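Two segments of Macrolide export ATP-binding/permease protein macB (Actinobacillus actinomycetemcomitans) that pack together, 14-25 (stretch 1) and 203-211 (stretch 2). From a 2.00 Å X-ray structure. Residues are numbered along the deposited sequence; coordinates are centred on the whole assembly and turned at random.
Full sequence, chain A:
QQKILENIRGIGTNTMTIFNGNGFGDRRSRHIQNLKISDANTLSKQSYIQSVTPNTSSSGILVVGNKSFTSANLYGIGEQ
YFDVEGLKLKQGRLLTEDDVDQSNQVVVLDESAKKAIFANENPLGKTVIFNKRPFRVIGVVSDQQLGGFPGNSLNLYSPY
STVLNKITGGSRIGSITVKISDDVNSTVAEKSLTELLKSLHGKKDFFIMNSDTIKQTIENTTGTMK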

ATOM      1  N   ASN A  14     -13.576  -4.996  -6.401  1.00 43.47           N
ATOM      2  CA  ASN A  14     -13.793  -5.510  -5.051  1.00 41.95           C
ATOM      3  C   ASN A  14     -12.806  -4.946  -4.031  1.00 41.00           C
ATOM      4  O   ASN A  14     -12.757  -5.403  -2.887  1.00 39.23           O
ATOM      5  N   THR A  15     -12.024  -3.954  -4.448  1.00 35.70           N
ATOM      6  CA  THR A  15     -11.097  -3.283  -3.550  1.00 36.23           C
ATOM      7  C   THR A  15     -11.360  -1.783  -3.487  1.00 32.93           C
ATOM      8  O   THR A  15     -11.770  -1.170  -4.470  1.00 36.39           O
ATOM      9  N   MET A  16     -11.127  -1.199  -2.319  1.00 29.99           N
ATOM     10  CA  MET A  16     -11.233   0.241  -2.144  1.00 28.40           C
ATOM     11  C   MET A  16     -10.014   0.703  -1.382  1.00 28.00           C
ATOM     12  O   MET A  16      -9.557   0.010  -0.478  1.00 27.40           O
ATOM     13  N   THR A  17      -9.492   1.871  -1.750  1.00 27.80           N
ATOM     14  CA  THR A  17      -8.343   2.450  -1.062  1.00 23.99           C
ATOM     15  C   THR A  17      -8.760   3.743  -0.381  1.00 24.34           C
ATOM     16  O   THR A  17      -9.302   4.649  -1.017  1.00 26.08           O
ATOM     17  N   ILE A  18      -8.517   3.813   0.920  1.00 19.81           N
ATOM     18  CA  ILE A  18      -8.840   4.992   1.704  1.00 18.57           C
ATOM     19  C   ILE A  18      -7.597   5.873   1.879  1.00 22.33           C
ATOM     20  O   ILE A  18      -6.543   5.391   2.296  1.00 18.71           O
ATOM     21  N   PHE A  19      -7.733   7.156   1.551  1.00 19.45           N
ATOM     22  CA  PHE A  19      -6.631   8.114   1.581  1.00 21.60           C
ATOM     23  C   PHE A  19      -6.920   9.266   2.539  1.00 23.05           C
ATOM     24  O   PHE A  19      -8.068   9.656   2.713  1.00 20.73           O
ATOM     25  N   ASN A  20      -5.869   9.831   3.128  1.00 19.78           N
ATOM     26  CA  ASN A  20      -6.000  11.056   3.907  1.00 21.61           C
ATOM     27  C   ASN A  20      -6.419  12.215   3.022  1.00 24.30           C
ATOM     28  O   ASN A  20      -6.030  12.280   1.857  1.00 23.71           O
ATOM     29  N   GLY A  21      -7.202  13.134   3.575  1.00 24.63           N
ATOM     30  CA  GLY A  21      -7.531  14.357   2.868  1.00 28.36           C
ATOM     31  C   GLY A  21      -8.885  14.331   2.188  1.00 30.69           C
ATOM     32  O   GLY A  21      -9.741  13.512   2.524  1.00 25.36           O
ATOM     33  N   ASN A  22      -9.061  15.216   1.210  1.00 33.20           N
ATOM     34  CA  ASN A  22     -10.363  15.443   0.589  1.00 36.56           C
ATOM     35  C   ASN A  22     -10.425  15.043  -0.879  1.00 35.18           C
ATOM     36  O   ASN A  22     -11.503  14.984  -1.468  1.00 39.94           O
ATOM     37  N   GLY A  23      -9.266  14.767  -1.465  1.00 32.86           N
ATOM     38  CA  GLY A  23      -9.191  14.325  -2.843  1.00 36.97           C
ATOM     39  C   GLY A  23      -7.844  14.675  -3.443  1.00 43.73           C
ATOM     40  O   GLY A  23      -7.053  15.390  -2.827  1.00 43.14           O
ATOM     41  N   PHE A  24      -7.571  14.171  -4.644  1.00 43.60           N
ATOM     42  CA  PHE A  24      -6.343  14.536  -5.345  1.00 50.32           C
ATOM     43  C   PHE A  24      -6.397  15.997  -5.782  1.00 49.91           C
ATOM     44  O   PHE A  24      -5.376  16.588  -6.133  1.00 55.12           O
ATOM     45  N   GLY A  25      -7.597  16.570  -5.761  1.00 47.00           N
ATOM     46  CA  GLY A  25      -7.777  17.987  -6.025  1.00 50.46           C
ATOM     47  C   GLY A  25      -7.571  18.794  -4.757  1.00 53.46           C
ATOM     48  O   GLY A  25      -8.234  19.809  -4.534  1.00 52.76           O
ATOM     49  N   LYS A 203     -14.856  12.974  11.997  1.00 26.36           N
ATOM     50  CA  LYS A 203     -15.104  13.841  10.842  1.00 27.49           C
ATOM     51  C   LYS A 203     -14.643  13.177   9.542  1.00 30.05           C
ATOM     52  O   LYS A 203     -13.817  12.260   9.555  1.00 30.42           O
ATOM     53  N   LYS A 204     -15.163  13.654   8.418  1.00 26.26           N
ATOM     54  CA  LYS A 204     -14.778  13.113   7.120  1.00 28.55           C
ATOM     55  C   LYS A 204     -13.501  13.798   6.644  1.00 32.07           C
ATOM     56  O   LYS A 204     -13.545  14.841   5.992  1.00 27.16           O
ATOM     57  N   ASP A 205     -12.366  13.204   6.998  1.00 27.21           N
ATOM     58  CA  ASP A 205     -11.070  13.753   6.656  1.00 24.68           C
ATOM     59  C   ASP A 205     -10.282  12.744   5.836  1.00 26.76           C
ATOM     60  O   ASP A 205      -9.060  12.648   5.952  1.00 27.65           O
ATOM     61  N   PHE A 206     -10.998  11.996   5.004  1.00 24.18           N
ATOM     62  CA  PHE A 206     -10.414  10.939   4.187  1.00 21.99           C
ATOM     63  C   PHE A 206     -11.298  10.817   2.970  1.00 22.89           C
ATOM     64  O   PHE A 206     -12.405  11.351   2.952  1.00 25.10           O
ATOM     65  N   PHE A 207     -10.826  10.113   1.953  1.00 23.83           N
ATOM     66  CA  PHE A 207     -11.669   9.839   0.798  1.00 26.38           C
ATOM     67  C   PHE A 207     -11.384   8.439   0.290  1.00 29.84           C
ATOM     68  O   PHE A 207     -10.329   7.870   0.575  1.00 26.10           O
ATOM     69  N   ILE A 208     -12.338   7.880  -0.446  1.00 28.49           N
ATOM     70  CA  ILE A 208     -12.247   6.497  -0.886  1.00 25.53           C
ATOM     71  C   ILE A 208     -12.139   6.423  -2.401  1.00 27.83           C
ATOM     72  O   ILE A 208     -12.865   7.109  -3.122  1.00 30.13           O
ATOM     73  N   MET A 209     -11.202   5.605  -2.869  1.00 31.59           N
ATOM     74  CA  MET A 209     -10.986   5.384  -4.291  1.00 31.00           C
ATOM     75  C   MET A 209     -11.409   3.965  -4.625  1.00 29.83           C
ATOM     76  O   MET A 209     -10.942   3.014  -4.008  1.00 30.00           O
ATOM     77  N   ASN A 210     -12.290   3.831  -5.608  1.00 36.46           N
ATOM     78  CA  ASN A 210     -12.701   2.528  -6.109  1.00 32.79           C
ATOM     79  C   ASN A 210     -13.251   2.654  -7.521  1.00 35.18           C
ATOM     80  O   ASN A 210     -13.179   3.724  -8.128  1.00 34.44           O
ATOM     81  N   SER A 211     -13.804   1.563  -8.039  1.00 36.09           N
ATOM     82  CA  SER A 211     -14.412   1.565  -9.367  1.00 37.80           C
ATOM     83  C   SER A 211     -15.429   2.697  -9.509  1.00 34.47           C
ATOM     84  O   SER A 211     -15.399   3.455 -10.480  1.00 27.42           O
TER

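The two stretches run antiparallel, and backbone hydrogen bonds set the register. Thr 17 N reaches Met 209 O at 2.9 Å, and Met 209 N reaches Thr 17 O at 2.8 Å. Phe 19 and Phe 207 pair in the same way, with Phe 19 N to Phe 207 O and Phe 207 N to Phe 19 O both 2.9 Å. Past the strand, Gly 21 N donates to Asp 205 O at 3.1 Å.

This register puts Thr 17, Phe 19, Phe 207 and Met 209 on one face of the sheet. Phe 207 is the main bump there. Its p rotamer (chi1 60°) carries the ring across to stretch 1, where it loses more area to the other stretch than any other residue. The hollow is made by Phe 19 and by the loop from Gly 21 to Phe 24. Phe 19 CB covers one face of the ring, 3.4 Å from Phe 207 CZ. Gly 23 covers the opposite face, with its CA 3.6 Å from the centroid of the Phe 207 ring. The Gly 23 backbone lies over the ring. Its backbone angles call for glycine, since a CB would be jammed against the carbonyl O of Asn 22. At the ring's edge, Asn 20 O is 3.1 Å from Phe 207 CE2 and Gly 21 O is 3.3 Å from Phe 207 CD2.

The Phe 19 ring, in m, is nearly parallel to that of Phe 207 but slid aside, so the two barely overlap. Phe 24, also m, closes the pocket farther along. The edge of Phe 207 points at its face, with Phe 24 CE1 4.0 Å from Phe 207 CZ. Met 209 (chi1 m, chi2 m) fits beside both stretch 1 rings. Its CG lies 3.3 Å from Phe 19 CE2, and its SD lies 3.1 Å from Phe 24 CE2. The sulfur approaches the Phe 24 ring obliquely.

Ile 18 and Ile 208 share the other face, both m at chi1. They meet at 4.2 Å, CG1 of Ile 18 to CG1 of Ile 208. Neighbours fill in around them: Ile 18 CG2 is 3.9 Å from Phe 206 CD1, and Met 16 CB is 3.8 Å from Ile 208 CG2.

Polar side-chain contact across the stretches is slight. Asn 210, in p, points toward stretch 1, and its ND2 makes a weak hydrogen bond to Met 16 SD at 3.5 Å. The same side chain caps the helix that follows. Within stretch 2, Lys 203 NZ forms a salt bridge with Asp 205 OD2 at 2.8 Å.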

ATOM      1  CB  ASN A  14     -13.765  -7.041  -5.041  1.00 46.27           C
ATOM      2  CG  ASN A  14     -15.138  -7.653  -5.301  1.00 54.31           C
ATOM      3  OD1 ASN A  14     -16.160  -7.145  -4.829  1.00 50.99           O
ATOM      4  ND2 ASN A  14     -15.165  -8.756  -6.046  1.00 60.83           N
ATOM      5  CB  THR A  15      -9.641  -3.492  -3.985  1.00 35.09           C
ATOM      6  OG1 THR A  15      -9.425  -2.834  -5.235  1.00 41.45           O
ATOM      7  CG2 THR A  15      -9.333  -4.974  -4.132  1.00 34.82           C
ATOM      8  CB  MET A  16     -12.477   0.602  -1.347  1.00 27.12           C
ATOM      9  CG  MET A  16     -13.757   0.122  -1.978  1.00 34.69           C
ATOM     10  SD  MET A  16     -15.185   0.530  -0.968  1.00 36.13           S
ATOM     11  CE  MET A  16     -16.474  -0.198  -1.982  1.00 34.29           C
ATOM     12  CB  THR A  17      -7.171   2.721  -2.032  1.00 26.22           C
ATOM     13  OG1 THR A  17      -6.820   1.506  -2.711  1.00 23.75           O
ATOM     14  CG2 THR A  17      -5.942   3.252  -1.277  1.00 23.27           C
ATOM     15  CB  ILE A  18      -9.396   4.584   3.067  1.00 20.90           C
ATOM     16  CG1 ILE A  18     -10.500   3.539   2.878  1.00 23.49           C
ATOM     17  CG2 ILE A  18      -9.922   5.799   3.814  1.00 21.79           C
ATOM     18  CD1 ILE A  18     -10.562   2.516   3.966  1.00 24.73           C
ATOM     19  CB  PHE A  19      -6.427   8.728   0.194  1.00 22.71           C
ATOM     20  CG  PHE A  19      -5.869   7.780  -0.821  1.00 27.87           C
ATOM     21  CD1 PHE A  19      -4.506   7.571  -0.916  1.00 26.70           C
ATOM     22  CD2 PHE A  19      -6.705   7.112  -1.695  1.00 27.82           C
ATOM     23  CE1 PHE A  19      -3.988   6.704  -1.852  1.00 27.12           C
ATOM     24  CE2 PHE A  19      -6.190   6.248  -2.635  1.00 25.96           C
ATOM     25  CZ  PHE A  19      -4.831   6.046  -2.715  1.00 25.95           C
ATOM     26  CB  ASN A  20      -4.670  11.404   4.577  1.00 19.72           C
ATOM     27  CG  ASN A  20      -4.207  10.331   5.527  1.00 18.24           C
ATOM     28  OD1 ASN A  20      -3.141   9.753   5.356  1.00 17.16           O
ATOM     29  ND2 ASN A  20      -5.020  10.043   6.525  1.00 17.98           N
ATOM     30  CB  ASN A  22     -10.762  16.909   0.749  1.00 39.62           C
ATOM     31  CG  ASN A  22     -10.824  17.337   2.204  1.00 41.78           C
ATOM     32  OD1 ASN A  22     -10.356  18.419   2.569  1.00 44.80           O
ATOM     33  ND2 ASN A  22     -11.401  16.487   3.043  1.00 41.69           N
ATOM     34  CB  PHE A  24      -6.105  13.629  -6.551  1.00 48.59           C
ATOM     35  CG  PHE A  24      -6.032  12.171  -6.206  1.00 47.70           C
ATOM     36  CD1 PHE A  24      -5.117  11.713  -5.274  1.00 46.26           C
ATOM     37  CD2 PHE A  24      -6.869  11.260  -6.823  1.00 45.23           C
ATOM     38  CE1 PHE A  24      -5.041  10.373  -4.959  1.00 42.89           C
ATOM     39  CE2 PHE A  24      -6.797   9.916  -6.514  1.00 47.17           C
ATOM     40  CZ  PHE A  24      -5.886   9.470  -5.579  1.00 45.87           C
ATOM     41  CB  LYS A 203     -14.373  15.180  11.002  1.00 28.61           C
ATOM     42  CG  LYS A 203     -12.848  15.066  10.921  1.00 30.68           C
ATOM     43  CD  LYS A 203     -12.188  16.427  11.034  1.00 34.05           C
ATOM     44  CE  LYS A 203     -10.776  16.423  10.449  1.00 45.66           C
ATOM     45  NZ  LYS A 203      -9.774  15.680  11.283  1.00 40.47           N
ATOM     46  CB  LYS A 204     -15.907  13.284   6.094  1.00 29.72           C
ATOM     47  CG  LYS A 204     -15.574  12.770   4.701  1.00 33.17           C
ATOM     48  CD  LYS A 204     -16.158  11.398   4.450  1.00 30.72           C
ATOM     49  CE  LYS A 204     -15.761  10.857   3.086  1.00 31.16           C
ATOM     50  NZ  LYS A 204     -15.713  11.934   2.072  1.00 40.70           N
ATOM     51  CB  ASP A 205     -10.304  14.131   7.925  1.00 25.41           C
ATOM     52  CG  ASP A 205     -10.088  12.952   8.848  1.00 26.32           C
ATOM     53  OD1 ASP A 205     -10.365  11.811   8.433  1.00 25.04           O
ATOM     54  OD2 ASP A 205      -9.633  13.165   9.990  1.00 28.05           O
ATOM     55  CB  PHE A 206     -10.441   9.609   4.946  1.00 22.57           C
ATOM     56  CG  PHE A 206     -11.820   9.195   5.376  1.00 23.40           C
ATOM     57  CD1 PHE A 206     -12.640   8.461   4.527  1.00 23.13           C
ATOM     58  CD2 PHE A 206     -12.307   9.558   6.620  1.00 22.66           C
ATOM     59  CE1 PHE A 206     -13.923   8.084   4.917  1.00 22.05           C
ATOM     60  CE2 PHE A 206     -13.585   9.193   7.021  1.00 24.14           C
ATOM     61  CZ  PHE A 206     -14.399   8.455   6.165  1.00 26.12           C
ATOM     62  CB  PHE A 207     -11.480  10.887  -0.302  1.00 27.95           C
ATOM     63  CG  PHE A 207     -10.077  10.978  -0.839  1.00 29.30           C
ATOM     64  CD1 PHE A 207      -9.756  10.430  -2.072  1.00 29.14           C
ATOM     65  CD2 PHE A 207      -9.084  11.632  -0.124  1.00 27.46           C
ATOM     66  CE1 PHE A 207      -8.469  10.523  -2.577  1.00 30.75           C
ATOM     67  CE2 PHE A 207      -7.791  11.732  -0.627  1.00 27.45           C
ATOM     68  CZ  PHE A 207      -7.486  11.176  -1.853  1.00 29.59           C
ATOM     69  CB  ILE A 208     -13.458   5.688  -0.390  1.00 29.38           C
ATOM     70  CG1 ILE A 208     -13.545   5.760   1.138  1.00 26.55           C
ATOM     71  CG2 ILE A 208     -13.371   4.243  -0.863  1.00 32.50           C
ATOM     72  CD1 ILE A 208     -14.520   4.770   1.747  1.00 29.84           C
ATOM     73  CB  MET A 209      -9.506   5.529  -4.641  1.00 30.04           C
ATOM     74  CG  MET A 209      -8.903   6.890  -4.393  1.00 36.38           C
ATOM     75  SD  MET A 209      -9.058   7.965  -5.826  1.00 51.19           S
ATOM     76  CE  MET A 209     -10.433   9.003  -5.337  1.00 41.64           C
ATOM     77  CB  ASN A 210     -13.736   1.889  -5.179  1.00 31.03           C
ATOM     78  CG  ASN A 210     -14.892   2.812  -4.876  1.00 34.56           C
ATOM     79  OD1 ASN A 210     -15.194   3.722  -5.645  1.00 32.35           O
ATOM     80  ND2 ASN A 210     -15.554   2.579  -3.752  1.00 30.86           N
ATOM     81  CB  SER A 211     -15.084   0.222  -9.643  1.00 38.00           C
ATOM     82  OG  SER A 211     -15.479   0.131 -10.998  1.00 45.06           O
TER